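PDB 3QTT: pantothenate synthetase from Francisella tularensis subsp. tularensis, which probably catalyses the ATP-dependent condensation of pantoate with beta-alanine to give pantothenate, by way of a pantoyl-adenylate intermediate. Local coordinates for residues 149-154 with 176-181. Residues are numbered along the deposited sequence; the frame is centred on the assembly and turned at random.
Sequences LGEKDY and CPTQRQ. With ANP (phosphoaminophosphonic acid-adenylate ester), chain C; BAL (beta-alanine), chain F.
Parallel backbone pairing joins Leu149 and Glu151 to Cys176 where strands 146-150 and 172-176, the last two of the parallel sheet, end beside the nucleotide. Two backbone bonds make the pairing: Cys176 N gives to Leu149 O at 2.6 Å, and Cys176 O takes Glu151 N at 2.8 Å. Gly150 sits between them as the parallel bridge partner of Cys176, and its CA-H also faces Cys176 O. Beyond the bridge the contact passes to side chains. Glu151 and Thr178 meet at about a right angle, Glu151 CB lying 3.7 Å from Thr178 OG1. The same hydroxyl lies close to Lys152 N, but the angle is too poor for a hydrogen bond. This is the nucleotide site of a Rossmann-like HUP-clan domain, in which loops at the C-terminal edge of a parallel sheet hold the ATP analogue. Gly150 N donates to ribose O3' at 3.1 Å. The ribose O2' in turn gives a bond to Asp153 OD2 (2.7 Å), while OD1 of that carboxylate takes a weak one from the amine of beta-alanine, so Asp153 reaches both the bound nucleotide and the beta-alanine. The backbone of Gln179 pairs with the base: its N donates to adenine N1 at 3.0 Å, and its O accepts from N6 at 3.1 Å. Lys152 runs past Thr178 CG2, its CG turned opposite the main-chain nitrogen (chi1 -163°), and brings CD to 3.4 Å from adenine N7 and CE toward the gamma-phosphate. Thr178 CG2 also lies over one face of the Arg180 guanidinium, offset toward the rim; that guanidinium is tied to Asp254 by a salt bridge.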
loop_
_atom_site.group_PDB
_atom_site.type_symbol
_atom_site.label_atom_id
_atom_site.label_comp_id
_atom_site.label_asym_id
_atom_site.label_seq_id
_atom_site.Cartn_x
_atom_site.Cartn_y
_atom_site.Cartn_z
ATOM N N LEU A 149 2.344 -14.777 13.102
ATOM C CA LEU A 149 0.931 -14.449 13.160
ATOM C C LEU A 149 0.136 -15.624 13.725
ATOM O O LEU A 149 0.476 -16.789 13.474
ATOM C CB LEU A 149 0.429 -14.139 11.754
ATOM C CG LEU A 149 1.109 -13.003 10.999
ATOM C CD1 LEU A 149 0.597 -12.930 9.575
ATOM C CD2 LEU A 149 0.852 -11.710 11.721
ATOM N N GLY A 150 -0.906 -15.310 14.497
ATOM C CA GLY A 150 -1.847 -16.295 14.990
ATOM C C GLY A 150 -2.878 -16.748 13.975
ATOM O O GLY A 150 -3.434 -15.944 13.222
ATOM N N GLU A 151 -3.167 -18.043 13.992
ATOM C CA GLU A 151 -4.202 -18.629 13.149
ATOM C C GLU A 151 -5.555 -18.062 13.551
ATOM O O GLU A 151 -6.493 -18.051 12.786
ATOM C CB GLU A 151 -4.194 -20.139 13.374
ATOM C CG GLU A 151 -5.075 -20.987 12.478
ATOM C CD GLU A 151 -4.832 -22.480 12.706
ATOM O OE1 GLU A 151 -5.088 -22.968 13.833
ATOM O OE2 GLU A 151 -4.359 -23.161 11.770
ATOM N N LYS A 152 -5.637 -17.570 14.772
ATOM C CA LYS A 152 -6.886 -17.087 15.325
ATOM C C LYS A 152 -7.580 -16.173 14.335
ATOM O O LYS A 152 -8.759 -16.337 14.043
ATOM C CB LYS A 152 -6.615 -16.335 16.632
ATOM C CG LYS A 152 -7.828 -16.120 17.508
ATOM C CD LYS A 152 -7.406 -15.433 18.780
ATOM C CE LYS A 152 -8.406 -14.404 19.149
ATOM N NZ LYS A 152 -9.645 -14.950 18.604
ATOM N N ASP A 153 -6.843 -15.215 13.794
ATOM C CA ASP A 153 -7.468 -14.312 12.865
ATOM C C ASP A 153 -7.043 -14.817 11.510
ATOM O O ASP A 153 -5.983 -14.476 10.997
ATOM C CB ASP A 153 -6.890 -12.928 13.139
ATOM C CG ASP A 153 -6.933 -12.579 14.627
ATOM O OD1 ASP A 153 -7.964 -12.043 15.090
ATOM O OD2 ASP A 153 -5.957 -12.882 15.347
ATOM N N TYR A 154 -7.959 -15.530 10.875
ATOM C CA TYR A 154 -7.567 -16.392 9.792
ATOM C C TYR A 154 -7.416 -15.533 8.532
ATOM O O TYR A 154 -6.437 -15.641 7.772
ATOM C CB TYR A 154 -8.605 -17.519 9.621
ATOM C CG TYR A 154 -8.155 -18.643 8.695
ATOM C CD1 TYR A 154 -7.409 -19.710 9.181
ATOM C CD2 TYR A 154 -8.446 -18.613 7.323
ATOM C CE1 TYR A 154 -6.972 -20.724 8.350
ATOM C CE2 TYR A 154 -8.016 -19.626 6.473
ATOM C CZ TYR A 154 -7.277 -20.679 6.996
ATOM O OH TYR A 154 -6.837 -21.698 6.176
ATOM N N CYS A 176 1.120 -19.356 13.602
ATOM C CA CYS A 176 1.067 -20.124 14.835
ATOM C C CYS A 176 -0.336 -20.550 15.211
ATOM O O CYS A 176 -1.298 -19.782 15.030
ATOM C CB CYS A 176 1.663 -19.315 15.956
ATOM S SG CYS A 176 3.283 -18.801 15.553
ATOM N N PRO A 177 -0.458 -21.775 15.742
ATOM C CA PRO A 177 -1.715 -22.372 16.212
ATOM C C PRO A 177 -2.372 -21.550 17.317
ATOM O O PRO A 177 -1.678 -20.967 18.139
ATOM C CB PRO A 177 -1.286 -23.741 16.757
ATOM C CG PRO A 177 0.159 -23.624 17.012
ATOM C CD PRO A 177 0.698 -22.646 15.997
ATOM N N THR A 178 -3.698 -21.515 17.346
ATOM C CA THR A 178 -4.406 -20.770 18.385
ATOM C C THR A 178 -4.294 -21.395 19.810
ATOM O O THR A 178 -4.612 -22.575 20.024
ATOM C CB THR A 178 -5.866 -20.666 18.004
ATOM O OG1 THR A 178 -5.948 -20.160 16.676
ATOM C CG2 THR A 178 -6.634 -19.779 18.979
ATOM N N GLN A 179 -3.834 -20.584 20.760
ATOM C CA GLN A 179 -3.766 -20.974 22.156
ATOM C C GLN A 179 -5.140 -20.826 22.798
ATOM O O GLN A 179 -5.803 -19.796 22.618
ATOM C CB GLN A 179 -2.752 -20.107 22.908
ATOM C CG GLN A 179 -1.371 -20.149 22.339
ATOM C CD GLN A 179 -0.808 -21.543 22.363
ATOM O OE1 GLN A 179 -0.474 -22.077 23.432
ATOM N NE2 GLN A 179 -0.718 -22.165 21.181
ATOM N N ARG A 180 -5.560 -21.851 23.545
ATOM C CA ARG A 180 -6.867 -21.844 24.198
ATOM C C ARG A 180 -6.797 -22.154 25.676
ATOM O O ARG A 180 -5.800 -22.704 26.161
ATOM C CB ARG A 180 -7.764 -22.875 23.555
ATOM C CG ARG A 180 -7.694 -22.831 22.056
ATOM C CD ARG A 180 -8.877 -23.547 21.406
ATOM N NE ARG A 180 -8.813 -23.375 19.969
ATOM C CZ ARG A 180 -9.628 -22.594 19.287
ATOM N NH1 ARG A 180 -10.590 -21.959 19.934
ATOM N NH2 ARG A 180 -9.478 -22.460 17.973
ATOM N N GLN A 181 -7.860 -21.778 26.380
ATOM C CA GLN A 181 -8.135 -22.254 27.726
ATOM C C GLN A 181 -8.560 -23.720 27.623
ATOM O O GLN A 181 -8.963 -24.182 26.552
ATOM C CB GLN A 181 -9.302 -21.466 28.325
ATOM C CG GLN A 181 -9.044 -19.993 28.609
ATOM C CD GLN A 181 -8.220 -19.775 29.873
ATOM O OE1 GLN A 181 -7.761 -20.734 30.511
ATOM N NE2 GLN A 181 -8.031 -18.508 30.243
HETATM P PG ANP C . -6.309 -10.498 20.673
HETATM O O1G ANP C . -7.245 -11.630 20.734
HETATM O O2G ANP C . -5.296 -10.645 19.475
HETATM O O3G ANP C . -5.467 -10.351 21.982
HETATM P PB ANP C . -6.630 -8.931 18.663
HETATM O O1B ANP C . -6.608 -10.210 17.735
HETATM O O2B ANP C . -7.633 -7.979 18.019
HETATM N N3B ANP C . -7.082 -9.155 20.292
HETATM P PA ANP C . -3.686 -8.699 18.717
HETATM O O1A ANP C . -2.946 -8.315 19.900
HETATM O O2A ANP C . -3.174 -7.771 17.634
HETATM O O3A ANP C . -5.247 -8.226 18.686
HETATM O "O5'" ANP C . -3.151 -10.094 18.246
HETATM C "C5'" ANP C . -1.794 -10.080 17.875
HETATM C "C4'" ANP C . -1.140 -11.227 17.241
HETATM O "O4'" ANP C . -1.224 -12.260 18.145
HETATM C "C3'" ANP C . -1.906 -11.666 16.032
HETATM O "O3'" ANP C . -1.082 -12.249 15.056
HETATM C "C2'" ANP C . -2.866 -12.552 16.588
HETATM O "O2'" ANP C . -3.350 -13.464 15.663
HETATM C "C1'" ANP C . -2.072 -13.275 17.594
HETATM N N9 ANP C . -2.910 -13.966 18.584
HETATM C C8 ANP C . -3.895 -13.442 19.300
HETATM N N7 ANP C . -4.471 -14.388 20.047
HETATM C C5 ANP C . -3.833 -15.535 19.787
HETATM C C6 ANP C . -3.986 -16.828 20.291
HETATM N N6 ANP C . -4.968 -17.117 21.249
HETATM N N1 ANP C . -3.168 -17.775 19.822
HETATM C C2 ANP C . -2.231 -17.498 18.906
HETATM N N3 ANP C . -2.050 -16.261 18.408
HETATM C C4 ANP C . -2.839 -15.275 18.842
HETATM N N BAL F . -7.541 -8.899 14.328
HETATM C CB BAL F . -6.824 -8.282 15.412
HETATM C CA BAL F . -6.865 -6.786 15.524
HETATM C C BAL F . -8.097 -6.074 16.036
HETATM O O BAL F . -9.051 -6.713 16.555
HETATM O OXT BAL F . -8.202 -4.815 15.952
#